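Local coordinates for antibiotic resistance protein (Deinococcus radiodurans, PDB 2VLI), which probably confers tunicamycin resistance as a phosphotransferase with a P-loop NTPase-type core, perhaps by moving a phosphate group from a nucleotide to the antibiotic, at residues F33-E38 against D67-A72. Sequence-based numbering, arbitrary orientation.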
loop_
_atom_site.group_PDB
_atom_site.type_symbol
_atom_site.label_atom_id
_atom_site.label_comp_id
_atom_site.label_asym_id
_atom_site.label_seq_id
_atom_site.Cartn_x
_atom_site.Cartn_y
_atom_site.Cartn_z
ATOM N N PHE A 33 -20.462 17.172 13.637
ATOM C CA PHE A 33 -21.290 16.428 12.688
ATOM C C PHE A 33 -20.424 15.325 12.106
ATOM O O PHE A 33 -19.279 15.594 11.754
ATOM C CB PHE A 33 -21.813 17.360 11.578
ATOM C CG PHE A 33 -22.636 16.665 10.519
ATOM C CD1 PHE A 33 -22.057 16.273 9.317
ATOM C CD2 PHE A 33 -23.994 16.449 10.701
ATOM C CE1 PHE A 33 -22.809 15.644 8.329
ATOM C CE2 PHE A 33 -24.742 15.807 9.736
ATOM C CZ PHE A 33 -24.148 15.410 8.530
ATOM N N VAL A 34 -20.969 14.117 12.043
ATOM C CA VAL A 34 -20.289 12.991 11.472
ATOM C C VAL A 34 -20.642 12.863 9.973
ATOM O O VAL A 34 -21.757 12.520 9.588
ATOM C CB VAL A 34 -20.592 11.681 12.224
ATOM C CG1 VAL A 34 -19.763 10.567 11.651
ATOM C CG2 VAL A 34 -20.266 11.783 13.739
ATOM N N PHE A 35 -19.662 13.184 9.140
ATOM C CA PHE A 35 -19.745 13.070 7.696
ATOM C C PHE A 35 -19.288 11.691 7.267
ATOM O O PHE A 35 -18.133 11.333 7.465
ATOM C CB PHE A 35 -18.874 14.154 7.105
ATOM C CG PHE A 35 -18.853 14.210 5.610
ATOM C CD1 PHE A 35 -19.547 15.238 4.929
ATOM C CD2 PHE A 35 -18.114 13.313 4.874
ATOM C CE1 PHE A 35 -19.465 15.355 3.548
ATOM C CE2 PHE A 35 -18.040 13.435 3.512
ATOM C CZ PHE A 35 -18.756 14.462 2.854
ATOM N N GLU A 36 -20.188 10.901 6.685
ATOM C CA GLU A 36 -19.929 9.494 6.370
ATOM C C GLU A 36 -19.771 9.306 4.886
ATOM O O GLU A 36 -20.774 9.262 4.179
ATOM C CB GLU A 36 -21.066 8.594 6.848
ATOM C CG GLU A 36 -21.427 8.853 8.266
ATOM C CD GLU A 36 -22.317 7.794 8.866
ATOM O OE1 GLU A 36 -23.421 7.513 8.304
ATOM O OE2 GLU A 36 -21.913 7.275 9.940
ATOM N N PRO A 37 -18.512 9.190 4.392
ATOM C CA PRO A 37 -18.206 9.120 2.972
ATOM C C PRO A 37 -18.878 7.978 2.257
ATOM O O PRO A 37 -19.119 8.040 1.068
ATOM C CB PRO A 37 -16.694 8.893 2.943
ATOM C CG PRO A 37 -16.234 9.432 4.217
ATOM C CD PRO A 37 -17.291 9.161 5.205
ATOM N N GLU A 38 -19.165 6.913 2.973
ATOM C CA GLU A 38 -19.873 5.807 2.374
ATOM C C GLU A 38 -21.262 6.177 1.801
ATOM O O GLU A 38 -21.721 5.515 0.886
ATOM C CB GLU A 38 -19.998 4.647 3.383
ATOM C CG GLU A 38 -20.607 5.063 4.726
ATOM C CD GLU A 38 -19.552 5.501 5.830
ATOM O OE1 GLU A 38 -18.789 6.464 5.661
ATOM O OE2 GLU A 38 -19.545 4.890 6.927
ATOM N N ASP A 67 -16.100 17.130 -2.931
ATOM C CA ASP A 67 -17.002 18.267 -3.185
ATOM C C ASP A 67 -18.080 18.400 -2.107
ATOM O O ASP A 67 -18.331 19.489 -1.612
ATOM C CB ASP A 67 -17.665 18.086 -4.523
ATOM C CG ASP A 67 -16.705 18.207 -5.668
ATOM O OD1 ASP A 67 -15.553 18.697 -5.481
ATOM O OD2 ASP A 67 -17.113 17.789 -6.762
ATOM N N ALA A 68 -18.779 17.308 -1.806
ATOM C CA ALA A 68 -19.739 17.324 -0.712
ATOM C C ALA A 68 -19.140 17.772 0.634
ATOM O O ALA A 68 -19.770 18.492 1.397
ATOM C CB ALA A 68 -20.368 15.958 -0.558
ATOM N N LEU A 69 -17.954 17.254 0.951
ATOM C CA LEU A 69 -17.221 17.594 2.161
ATOM C C LEU A 69 -16.903 19.082 2.238
ATOM O O LEU A 69 -17.078 19.705 3.281
ATOM C CB LEU A 69 -15.914 16.789 2.255
ATOM C CG LEU A 69 -15.123 16.904 3.556
ATOM C CD1 LEU A 69 -16.026 16.569 4.754
ATOM C CD2 LEU A 69 -13.883 15.998 3.505
ATOM N N GLN A 70 -16.446 19.642 1.137
ATOM C CA GLN A 70 -16.187 21.074 1.065
ATOM C C GLN A 70 -17.449 21.886 1.394
ATOM O O GLN A 70 -17.406 22.782 2.213
ATOM C CB GLN A 70 -15.692 21.405 -0.315
ATOM C CG GLN A 70 -15.226 22.827 -0.545
ATOM C CD GLN A 70 -14.699 22.975 -1.961
ATOM O OE1 GLN A 70 -15.143 22.276 -2.876
ATOM N NE2 GLN A 70 -13.741 23.852 -2.148
ATOM N N TYR A 71 -18.586 21.525 0.801
ATOM C CA TYR A 71 -19.821 22.206 1.124
ATOM C C TYR A 71 -20.166 21.971 2.585
ATOM O O TYR A 71 -20.504 22.911 3.290
ATOM C CB TYR A 71 -20.977 21.787 0.169
ATOM C CG TYR A 71 -22.247 22.558 0.456
ATOM C CD1 TYR A 71 -22.444 23.848 -0.058
ATOM C CD2 TYR A 71 -23.206 22.041 1.290
ATOM C CE1 TYR A 71 -23.592 24.564 0.237
ATOM C CE2 TYR A 71 -24.359 22.759 1.615
ATOM C CZ TYR A 71 -24.556 24.008 1.098
ATOM O OH TYR A 71 -25.703 24.719 1.434
ATOM N N ALA A 72 -20.079 20.721 3.064
ATOM C CA ALA A 72 -20.356 20.423 4.476
ATOM C C ALA A 72 -19.520 21.299 5.428
ATOM O O ALA A 72 -20.019 21.780 6.457
ATOM C CB ALA A 72 -20.159 18.909 4.803
#
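At the outer edge of the parallel sheet of this P-loop NTPase-type fold, the chain just after strand 33-34 packs on helix 61-75 through a single aromatic ring, that of F35, which meets L69, A68 and A72 on one side of the helix. The two backbones stay well apart, with the CA atoms of F35 and L69 7.6 Å from each other, and the ring fills the interval. With CG of F35 anti to the backbone N (chi1 -179°), the phenyl group reaches out from the chain to the helix and brings its far end close to the backbone there: CE1 of F35 lies 3.5 Å from CA of L69. The leucine then folds over the ring. Its methyl CD1 sits almost exactly above the centre of one face, 3.6 Å from the centroid of the F35 ring and only 4° off the normal, a textbook CH-pi contact, while CB of L69 closes on CZ of F35 at 3.7 Å. CB of A72 meets the ring obliquely, 3.7 Å from CD1 of F35. One helical turn back, the backbone C of A68 is also oblique to it, 3.8 Å from CE1 of F35, and CB of A68 stands a looser 4.1 Å from CZ of F35. M65, on the same helix, also touches F35. Backbone hydrogen bonds between I81 and both F33 and F35 tie the edge segment to strand 80-84. No hydrogen bond joins 33-38 to 67-72, so their cohesion comes from dispersion and apolar burial, and the short side chains of A68 and A72 probably let the ring come this close to the backbone at L69.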